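Local coordinates for epoxyqueuosine reductase (Streptococcus thermophilus, PDB 5D6S), which is an iron-sulfur protein of the QueG family that carries cobalamin and two iron/sulfur clusters in a single chain, at residues A[221-226]-A[250-255]; A[236-241]-A[261-266]; A[256-261]-A[330-335]. One frame throughout, in Å; residues are numbered along the deposited sequence.

Contact 1. Residues A[221-226]-A[250-255]; sequences CPTSCL and MEFRKK. With SF4 (iron/sulfur cluster), chain G.
The ammonium group of Lys-255 is gripped from two directions: NZ donates to the backbone carbonyl of Pro-222, 3.0 Å to O, and forms a salt bridge with Glu-251 OE2 at 3.1 Å, one turn back on its own short helix. The amine approaches Pro-222 O at a C=O...N angle of 147°, tilted 24° from the carbonyl plane, while on Glu-251 it uses the anti lone pair of OE2. A lysine suits this place because its chain, extended beyond CG, spans the distance from helix 250-255 to the loop; Lys-255 CD passes 4.4 Å from Pro-222 CB. The same Glu-251 oxygen also pairs with Arg-236, so one carboxylate holds two cations.

Beside this polar link, Thr-223 turns its methyl CG2 to the edge of the Phe-252 ring, 3.8 Å from CE1 and near the ring plane. With chi1 at 60° the threonine divides its branches, CG2 going to the aromatic ring and OG1 to the carbonyl of Arg-236, which satisfies the buried hydroxyl.

The loop is a type I turn from Cys-221 to Ser-224, closed by Ser-224 N to Cys-221 O. Cys-221 SG, the iron ligand of this loop, binds FE4 of the cluster at 2.2 Å and accepts from Cys-225 N at 3.4 Å, while Cys-225 SG lies 3.1 Å from cluster sulfur S2. Such an N-H...S bond to Cys-221 would be expected to draw charge from the thiolate. A charged donor on a neutral carbonyl and the Thr-223/Phe-252 contact tie the turn to helix 250-255, the Glu-251 salt bridge steadying the ammonium from its own side.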
loop_
_atom_site.group_PDB
_atom_site.type_symbol
_atom_site.label_atom_id
_atom_site.label_comp_id
_atom_site.label_asym_id
_atom_site.label_seq_id
_atom_site.Cartn_x
_atom_site.Cartn_y
_atom_site.Cartn_z
ATOM N N CYS A 221 11.855 -10.064 -3.378
ATOM C CA CYS A 221 11.562 -8.690 -3.829
ATOM C C CYS A 221 12.068 -8.520 -5.253
ATOM O O CYS A 221 13.272 -8.602 -5.467
ATOM C CB CYS A 221 12.230 -7.639 -2.948
ATOM S SG CYS A 221 11.857 -5.910 -3.384
ATOM N N PRO A 222 11.160 -8.241 -6.207
ATOM C CA PRO A 222 11.504 -8.223 -7.624
ATOM C C PRO A 222 12.347 -7.050 -8.051
ATOM O O PRO A 222 12.894 -7.055 -9.154
ATOM C CB PRO A 222 10.148 -8.167 -8.328
ATOM C CG PRO A 222 9.102 -8.090 -7.255
ATOM C CD PRO A 222 9.783 -7.775 -5.970
ATOM N N THR A 223 12.475 -6.068 -7.180
ATOM C CA THR A 223 13.354 -4.937 -7.439
ATOM C C THR A 223 14.589 -4.937 -6.538
ATOM O O THR A 223 15.468 -4.095 -6.712
ATOM C CB THR A 223 12.621 -3.587 -7.224
ATOM O OG1 THR A 223 12.151 -3.490 -5.876
ATOM C CG2 THR A 223 11.446 -3.466 -8.145
ATOM N N SER A 224 14.633 -5.852 -5.561
ATOM C CA SER A 224 15.697 -5.872 -4.541
ATOM C C SER A 224 15.785 -4.542 -3.800
ATOM O O SER A 224 16.875 -4.080 -3.473
ATOM C CB SER A 224 17.080 -6.182 -5.133
ATOM O OG SER A 224 17.101 -7.433 -5.776
ATOM N N CYS A 225 14.641 -3.948 -3.473
ATOM C CA CYS A 225 14.660 -2.652 -2.756
ATOM C C CYS A 225 15.048 -2.824 -1.258
ATOM O O CYS A 225 15.706 -1.947 -0.674
ATOM C CB CYS A 225 13.328 -1.885 -2.885
ATOM S SG CYS A 225 11.880 -2.672 -2.108
ATOM N N LEU A 226 14.643 -3.951 -0.670
ATOM C CA LEU A 226 14.890 -4.241 0.752
ATOM C C LEU A 226 16.386 -4.366 1.025
ATOM O O LEU A 226 17.087 -5.058 0.293
ATOM C CB LEU A 226 14.194 -5.535 1.145
ATOM C CG LEU A 226 12.677 -5.446 1.104
ATOM C CD1 LEU A 226 12.016 -6.817 1.056
ATOM C CD2 LEU A 226 12.137 -4.657 2.290
ATOM N N MET A 250 10.483 2.289 -17.126
ATOM C CA MET A 250 10.457 1.023 -17.858
ATOM C C MET A 250 10.681 -0.210 -17.004
ATOM O O MET A 250 10.045 -1.245 -17.208
ATOM C CB MET A 250 11.518 1.045 -18.970
ATOM C CG MET A 250 11.302 -0.022 -20.040
ATOM S SD MET A 250 9.812 0.263 -21.003
ATOM C CE MET A 250 10.183 1.733 -21.934
ATOM N N GLU A 251 11.608 -0.128 -16.069
ATOM C CA GLU A 251 11.955 -1.313 -15.299
ATOM C C GLU A 251 10.754 -1.913 -14.572
ATOM O O GLU A 251 10.610 -3.141 -14.499
ATOM C CB GLU A 251 13.036 -0.990 -14.280
ATOM C CG GLU A 251 13.498 -2.190 -13.459
ATOM C CD GLU A 251 14.502 -1.829 -12.377
ATOM O OE1 GLU A 251 15.151 -0.750 -12.474
ATOM O OE2 GLU A 251 14.641 -2.635 -11.423
ATOM N N PHE A 252 9.930 -1.054 -13.985
ATOM C CA PHE A 252 8.886 -1.535 -13.071
ATOM C C PHE A 252 7.614 -1.980 -13.761
ATOM O O PHE A 252 6.822 -2.678 -13.161
ATOM C CB PHE A 252 8.551 -0.481 -12.022
ATOM C CG PHE A 252 9.745 0.092 -11.369
ATOM C CD1 PHE A 252 10.573 -0.705 -10.620
ATOM C CD2 PHE A 252 10.055 1.425 -11.508
ATOM C CE1 PHE A 252 11.697 -0.189 -10.005
ATOM C CE2 PHE A 252 11.176 1.958 -10.901
ATOM C CZ PHE A 252 12.003 1.140 -10.147
ATOM N N ARG A 253 7.431 -1.585 -15.017
ATOM C CA ARG A 253 6.226 -1.897 -15.763
ATOM C C ARG A 253 6.023 -3.411 -15.861
ATOM O O ARG A 253 4.971 -3.948 -15.445
ATOM C CB ARG A 253 6.295 -1.292 -17.155
ATOM C CG ARG A 253 6.388 0.237 -17.151
ATOM C CD ARG A 253 6.452 0.837 -18.544
ATOM N NE ARG A 253 6.839 2.239 -18.526
ATOM C CZ ARG A 253 7.061 2.967 -19.612
ATOM N NH1 ARG A 253 6.917 2.470 -20.817
ATOM N NH2 ARG A 253 7.414 4.213 -19.494
ATOM N N LYS A 254 7.030 -4.094 -16.394
ATOM C CA LYS A 254 6.971 -5.545 -16.548
ATOM C C LYS A 254 6.740 -6.221 -15.179
ATOM O O LYS A 254 5.994 -7.191 -15.055
ATOM C CB LYS A 254 8.263 -6.022 -17.178
ATOM C CG LYS A 254 8.161 -7.347 -17.883
ATOM C CD LYS A 254 9.530 -7.751 -18.422
ATOM C CE LYS A 254 9.571 -9.223 -18.823
ATOM N NZ LYS A 254 10.933 -9.631 -19.273
ATOM N N LYS A 255 7.325 -5.644 -14.140
ATOM C CA LYS A 255 7.343 -6.277 -12.840
ATOM C C LYS A 255 6.087 -6.178 -12.000
ATOM O O LYS A 255 5.919 -6.975 -11.072
ATOM C CB LYS A 255 8.525 -5.751 -12.027
ATOM C CG LYS A 255 9.853 -5.941 -12.744
ATOM C CD LYS A 255 11.024 -5.629 -11.837
ATOM C CE LYS A 255 12.329 -5.944 -12.521
ATOM N NZ LYS A 255 13.487 -5.515 -11.693
HETATM FE FE1 SF4 G . 8.144 -3.549 -2.108
HETATM FE FE2 SF4 G . 7.316 -5.687 -3.287
HETATM FE FE3 SF4 G . 8.019 -5.771 -0.776
HETATM FE FE4 SF4 G . 9.814 -5.508 -2.595
HETATM S S1 SF4 G . 8.527 -7.122 -2.312
HETATM S S2 SF4 G . 9.604 -4.400 -0.839
HETATM S S3 SF4 G . 8.699 -4.329 -4.011
HETATM S S4 SF4 G . 6.427 -4.685 -1.631
#

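Contact 2. Residues A[236-241]-A[261-266]; sequences RCLSFQ and YGCDIC. With SF4 (iron/sulfur cluster), chain G.
Leu-238 and Cys-263 meet through their beta carbons, CB to CB at 4.0 Å, the one apolar side-chain pair of a junction between two cysteine-bearing segments. Nearby, Ser-239 lies against the backbone of Gly-262, Ser-239 OG standing 3.7 Å from Gly-262 CA; Gly-262 has a phi of 77°, which a residue without CB adopts easily.

Metal ligation supplies the second kind of link. Cys-237 SG binds iron FE1, Cys-263 SG binds FE2 at 2.3 Å and Cys-266 SG binds FE3, so both segments converge on one cluster. In Cys-263 the sulfur lies anti to the backbone N (chi1 176°), which carries it to FE2 while CB stays against Leu-238.

Polar bonds are weaker or lead to cobalamin. Cys-237 is the N-cap of its helix, and Cys-237 SG accepts a weak capping bond from Ser-239 N at 3.4 Å; Cys-263 SG accepts a weak one from Ile-265 N. The Ser-239 hydroxyl and the backbone N-H of Cys-263 share oxygen O39 of cobalamin.

The first turn of helix 238-243 thus faces the loop entering helix 265-268, with Phe-252 of helix 250-255 packed on Leu-238 and Ala-220 of helix 216-220 on Ile-265.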
loop_
_atom_site.group_PDB
_atom_site.type_symbol
_atom_site.label_atom_id
_atom_site.label_comp_id
_atom_site.label_asym_id
_atom_site.label_seq_id
_atom_site.Cartn_x
_atom_site.Cartn_y
_atom_site.Cartn_z
ATOM N N ARG A 236 12.237 2.317 -4.994
ATOM C CA ARG A 236 12.158 1.108 -5.859
ATOM C C ARG A 236 11.148 0.063 -5.376
ATOM O O ARG A 236 11.057 -1.015 -5.924
ATOM C CB ARG A 236 13.519 0.444 -6.016
ATOM C CG ARG A 236 14.577 1.357 -6.621
ATOM C CD ARG A 236 15.960 0.711 -6.766
ATOM N NE ARG A 236 15.850 -0.663 -7.264
ATOM C CZ ARG A 236 15.653 -0.994 -8.535
ATOM N NH1 ARG A 236 15.575 -0.054 -9.502
ATOM N NH2 ARG A 236 15.536 -2.266 -8.853
ATOM N N CYS A 237 10.383 0.371 -4.349
ATOM C CA CYS A 237 9.273 -0.507 -4.004
ATOM C C CYS A 237 8.186 -0.398 -5.089
ATOM O O CYS A 237 7.801 0.699 -5.485
ATOM C CB CYS A 237 8.645 -0.173 -2.639
ATOM S SG CYS A 237 7.541 -1.514 -2.089
ATOM N N LEU A 238 7.685 -1.533 -5.546
ATOM C CA LEU A 238 6.576 -1.543 -6.478
ATOM C C LEU A 238 5.319 -0.997 -5.845
ATOM O O LEU A 238 4.438 -0.504 -6.554
ATOM C CB LEU A 238 6.307 -2.957 -6.974
ATOM C CG LEU A 238 7.411 -3.618 -7.809
ATOM C CD1 LEU A 238 6.908 -4.970 -8.270
ATOM C CD2 LEU A 238 7.825 -2.777 -8.992
ATOM N N SER A 239 5.191 -1.100 -4.521
ATOM C CA SER A 239 4.005 -0.517 -3.869
ATOM C C SER A 239 3.986 0.980 -4.110
ATOM O O SER A 239 2.935 1.593 -4.341
ATOM C CB SER A 239 3.986 -0.793 -2.376
ATOM O OG SER A 239 2.764 -0.334 -1.795
ATOM N N PHE A 240 5.180 1.567 -4.083
ATOM C CA PHE A 240 5.347 2.982 -4.337
ATOM C C PHE A 240 5.094 3.251 -5.792
ATOM O O PHE A 240 4.375 4.177 -6.134
ATOM C CB PHE A 240 6.754 3.449 -3.924
ATOM C CG PHE A 240 7.070 4.862 -4.327
ATOM C CD1 PHE A 240 6.294 5.919 -3.870
ATOM C CD2 PHE A 240 8.093 5.131 -5.205
ATOM C CE1 PHE A 240 6.576 7.220 -4.256
ATOM C CE2 PHE A 240 8.343 6.414 -5.621
ATOM C CZ PHE A 240 7.606 7.460 -5.143
ATOM N N GLN A 241 5.679 2.444 -6.657
ATOM C CA GLN A 241 5.598 2.717 -8.083
ATOM C C GLN A 241 4.144 2.737 -8.545
ATOM O O GLN A 241 3.748 3.593 -9.347
ATOM C CB GLN A 241 6.390 1.712 -8.884
ATOM C CG GLN A 241 7.892 1.925 -8.843
ATOM C CD GLN A 241 8.379 3.286 -9.297
ATOM O OE1 GLN A 241 9.208 3.871 -8.650
ATOM N NE2 GLN A 241 7.898 3.772 -10.428
ATOM N N TYR A 261 -2.158 -2.167 -7.902
ATOM C CA TYR A 261 -2.044 -1.342 -6.688
ATOM C C TYR A 261 -1.369 -2.127 -5.554
ATOM O O TYR A 261 -1.831 -3.189 -5.153
ATOM C CB TYR A 261 -3.410 -0.833 -6.212
ATOM C CG TYR A 261 -3.270 0.219 -5.147
ATOM C CD1 TYR A 261 -2.933 1.517 -5.484
ATOM C CD2 TYR A 261 -3.416 -0.089 -3.793
ATOM C CE1 TYR A 261 -2.752 2.496 -4.515
ATOM C CE2 TYR A 261 -3.260 0.887 -2.817
ATOM C CZ TYR A 261 -2.909 2.182 -3.190
ATOM O OH TYR A 261 -2.703 3.168 -2.245
ATOM N N GLY A 262 -0.254 -1.608 -5.058
ATOM C CA GLY A 262 0.477 -2.279 -3.993
ATOM C C GLY A 262 1.280 -3.463 -4.490
ATOM O O GLY A 262 1.297 -3.777 -5.689
ATOM N N CYS A 263 1.985 -4.079 -3.541
ATOM C CA CYS A 263 2.758 -5.270 -3.740
ATOM C C CYS A 263 2.713 -6.050 -2.430
ATOM O O CYS A 263 2.893 -5.474 -1.354
ATOM C CB CYS A 263 4.196 -4.889 -4.126
ATOM S SG CYS A 263 5.379 -6.234 -4.311
ATOM N N ASP A 264 2.553 -7.363 -2.537
ATOM C CA ASP A 264 2.564 -8.253 -1.379
ATOM C C ASP A 264 3.650 -9.330 -1.434
ATOM O O ASP A 264 3.694 -10.203 -0.582
ATOM C CB ASP A 264 1.201 -8.902 -1.235
ATOM C CG ASP A 264 0.143 -7.902 -0.812
ATOM O OD1 ASP A 264 -0.057 -6.908 -1.542
ATOM O OD2 ASP A 264 -0.464 -8.106 0.246
ATOM N N ILE A 265 4.557 -9.241 -2.401
ATOM C CA ILE A 265 5.532 -10.301 -2.625
ATOM C C ILE A 265 6.357 -10.599 -1.345
ATOM O O ILE A 265 6.612 -11.749 -1.033
ATOM C CB ILE A 265 6.385 -9.975 -3.893
ATOM C CG1 ILE A 265 5.491 -10.134 -5.141
ATOM C CG2 ILE A 265 7.614 -10.879 -4.038
ATOM C CD1 ILE A 265 5.995 -9.442 -6.400
ATOM N N CYS A 266 6.765 -9.561 -0.619
ATOM C CA CYS A 266 7.630 -9.702 0.571
ATOM C C CYS A 266 6.875 -10.226 1.783
ATOM O O CYS A 266 7.479 -10.504 2.813
ATOM C CB CYS A 266 8.334 -8.373 0.915
ATOM S SG CYS A 266 7.298 -6.879 0.920
HETATM FE FE1 SF4 G . 8.144 -3.549 -2.108
HETATM FE FE2 SF4 G . 7.316 -5.687 -3.287
HETATM FE FE3 SF4 G . 8.019 -5.771 -0.776
HETATM FE FE4 SF4 G . 9.814 -5.508 -2.595
HETATM S S1 SF4 G . 8.527 -7.122 -2.312
HETATM S S2 SF4 G . 9.604 -4.400 -0.839
HETATM S S3 SF4 G . 8.699 -4.329 -4.011
HETATM S S4 SF4 G . 6.427 -4.685 -1.631
#

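Contact 3. Residues A[256-261]-A[330-335]; sequences IKTVIY and ANLHDR
Asn-331, at the end of helix 318-331, reaches across to the turn at Lys-257. Its CB already lies 3.6 Å from Lys-257 O, and CG, placed beside the backbone N by a chi1 of -74°, is equally near that oxygen. At the tip, ND2 donates to Lys-257 O at 2.8 Å in an almost straight bond, 177° at the hydrogen. The carbonyl receives it on a lone pair in its own plane, with a C=O...N angle of 116°, and the oxygen lies in the asparagine amide plane. ND2 also donates to Arg-253 O, so both carbonyls belong to the end of helix 250-255 and the residues after it; the two N-H groups of a primary amide suit such a double task.

Lys-257 occupies the first corner of a type II' turn from Ile-256 to Val-259, closed by Val-259 N to Ile-256 O at 2.7 Å. Helix 318-331 itself ends in a Schellman motif, with His-333 at positive phi.

Leu-332 brings its branched end to Thr-258, the side chains about perpendicular. Thr-258 CG2, an apolar branch suited to this surface contact, touches Leu-332 CD2 at 3.6 Å and lies almost as near Leu-332 CG. Ile-256 packs on Ile-327 of the same helix.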
loop_
_atom_site.group_PDB
_atom_site.type_symbol
_atom_site.label_atom_id
_atom_site.label_comp_id
_atom_site.label_asym_id
_atom_site.label_seq_id
_atom_site.Cartn_x
_atom_site.Cartn_y
_atom_site.Cartn_z
ATOM N N ILE A 256 5.221 -5.210 -12.256
ATOM C CA ILE A 256 3.968 -5.152 -11.486
ATOM C C ILE A 256 3.025 -6.227 -11.988
ATOM O O ILE A 256 1.964 -6.452 -11.382
ATOM C CB ILE A 256 3.258 -3.795 -11.497
ATOM C CG1 ILE A 256 2.767 -3.418 -12.892
ATOM C CG2 ILE A 256 4.187 -2.696 -11.013
ATOM C CD1 ILE A 256 1.800 -2.247 -12.894
ATOM N N LYS A 257 3.431 -6.931 -13.053
ATOM C CA LYS A 257 2.624 -8.001 -13.658
ATOM C C LYS A 257 1.221 -7.488 -13.829
ATOM O O LYS A 257 1.017 -6.531 -14.566
ATOM C CB LYS A 257 2.686 -9.277 -12.823
ATOM C CG LYS A 257 4.050 -9.963 -12.832
ATOM C CD LYS A 257 3.943 -11.371 -12.269
ATOM C CE LYS A 257 5.042 -12.294 -12.792
ATOM N NZ LYS A 257 6.366 -11.981 -12.199
ATOM N N THR A 258 0.270 -8.041 -13.094
ATOM C CA THR A 258 -1.126 -7.563 -13.149
ATOM C C THR A 258 -1.576 -6.921 -11.847
ATOM O O THR A 258 -2.729 -6.603 -11.672
ATOM C CB THR A 258 -2.096 -8.723 -13.485
ATOM O OG1 THR A 258 -2.015 -9.736 -12.471
ATOM C CG2 THR A 258 -1.736 -9.330 -14.833
ATOM N N VAL A 259 -0.649 -6.709 -10.929
ATOM C CA VAL A 259 -0.975 -6.084 -9.646
ATOM C C VAL A 259 -0.951 -4.581 -9.834
ATOM O O VAL A 259 0.135 -3.986 -9.873
ATOM C CB VAL A 259 0.014 -6.493 -8.530
ATOM C CG1 VAL A 259 -0.404 -5.876 -7.220
ATOM C CG2 VAL A 259 0.046 -8.008 -8.362
ATOM N N ILE A 260 -2.138 -3.983 -9.940
ATOM C CA ILE A 260 -2.268 -2.576 -10.284
ATOM C C ILE A 260 -2.290 -1.630 -9.097
ATOM O O ILE A 260 -2.418 -0.423 -9.260
ATOM C CB ILE A 260 -3.532 -2.288 -11.122
ATOM C CG1 ILE A 260 -4.794 -2.497 -10.307
ATOM C CG2 ILE A 260 -3.520 -3.105 -12.409
ATOM C CD1 ILE A 260 -6.076 -2.276 -11.084
ATOM N N TYR A 261 -2.158 -2.167 -7.902
ATOM C CA TYR A 261 -2.044 -1.342 -6.688
ATOM C C TYR A 261 -1.369 -2.127 -5.554
ATOM O O TYR A 261 -1.831 -3.189 -5.153
ATOM C CB TYR A 261 -3.410 -0.833 -6.212
ATOM C CG TYR A 261 -3.270 0.219 -5.147
ATOM C CD1 TYR A 261 -2.933 1.517 -5.484
ATOM C CD2 TYR A 261 -3.416 -0.089 -3.793
ATOM C CE1 TYR A 261 -2.752 2.496 -4.515
ATOM C CE2 TYR A 261 -3.260 0.887 -2.817
ATOM C CZ TYR A 261 -2.909 2.182 -3.190
ATOM O OH TYR A 261 -2.703 3.168 -2.245
ATOM N N ALA A 330 -0.835 -4.639 -20.988
ATOM C CA ALA A 330 0.340 -4.890 -21.784
ATOM C C ALA A 330 1.082 -6.155 -21.296
ATOM O O ALA A 330 1.522 -6.971 -22.087
ATOM C CB ALA A 330 1.247 -3.681 -21.755
ATOM N N ASN A 331 1.207 -6.309 -19.982
ATOM C CA ASN A 331 1.819 -7.506 -19.407
ATOM C C ASN A 331 1.078 -8.811 -19.705
ATOM O O ASN A 331 1.697 -9.869 -19.777
ATOM C CB ASN A 331 1.976 -7.340 -17.895
ATOM C CG ASN A 331 3.101 -6.404 -17.553
ATOM O OD1 ASN A 331 3.980 -6.133 -18.403
ATOM N ND2 ASN A 331 3.094 -5.884 -16.330
ATOM N N LEU A 332 -0.235 -8.735 -19.904
ATOM C CA LEU A 332 -1.005 -9.865 -20.393
ATOM C C LEU A 332 -1.011 -10.043 -21.920
ATOM O O LEU A 332 -1.656 -10.976 -22.404
ATOM C CB LEU A 332 -2.451 -9.752 -19.924
ATOM C CG LEU A 332 -2.617 -9.782 -18.413
ATOM C CD1 LEU A 332 -4.002 -9.300 -18.032
ATOM C CD2 LEU A 332 -2.364 -11.186 -17.881
ATOM N N HIS A 333 -0.320 -9.181 -22.677
ATOM C CA HIS A 333 -0.350 -9.234 -24.158
ATOM C C HIS A 333 -1.766 -9.279 -24.763
ATOM O O HIS A 333 -1.998 -9.956 -25.775
ATOM C CB HIS A 333 0.444 -10.438 -24.637
ATOM C CG HIS A 333 1.785 -10.539 -24.000
ATOM N ND1 HIS A 333 2.841 -9.742 -24.380
ATOM C CD2 HIS A 333 2.238 -11.313 -22.986
ATOM C CE1 HIS A 333 3.888 -10.016 -23.624
ATOM N NE2 HIS A 333 3.549 -10.968 -22.773
ATOM N N ASP A 334 -2.706 -8.574 -24.128
ATOM C CA ASP A 334 -4.134 -8.718 -24.436
ATOM C C ASP A 334 -4.489 -8.041 -25.737
ATOM O O ASP A 334 -4.672 -6.825 -25.771
ATOM C CB ASP A 334 -5.000 -8.137 -23.312
ATOM C CG ASP A 334 -6.485 -8.445 -23.487
ATOM O OD1 ASP A 334 -6.842 -9.188 -24.445
ATOM O OD2 ASP A 334 -7.289 -7.990 -22.629
ATOM N N ARG A 335 -4.636 -8.834 -26.795
ATOM C CA ARG A 335 -5.029 -8.298 -28.105
ATOM C C ARG A 335 -6.379 -7.578 -28.061
ATOM O O ARG A 335 -6.635 -6.705 -28.877
ATOM C CB ARG A 335 -5.068 -9.386 -29.175
ATOM C CG ARG A 335 -3.702 -9.950 -29.539
ATOM C CD ARG A 335 -3.782 -10.814 -30.793
ATOM N NE ARG A 335 -4.093 -10.027 -31.991
ATOM C CZ ARG A 335 -3.210 -9.281 -32.655
ATOM N NH1 ARG A 335 -1.937 -9.195 -32.244
ATOM N NH2 ARG A 335 -3.604 -8.615 -33.732
#

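Overall arrangement
Contacts 1 and 2 lie within the 4Fe-4S double cluster binding range, their centres 8 Å apart, and their segments alternate along the chain: 221-226, 236-241, 250-255, 261-266. Together they supply all four cysteine ligands to one iron/sulfur cluster, with contact 2 also reaching cobalamin. Contact 3 lies about 14 Å from the centre of each. Its first segment, 256-261, follows directly on 250-255, so contact 1 closes before contact 3 opens; it overlaps 261-266 at Tyr-261, so contacts 2 and 3 cross. From there contact 3 reaches forward to helix 318-331. Helix 250-255 therefore stands between the cluster loop and later helices, joining the cluster-binding region to the C-terminal helices.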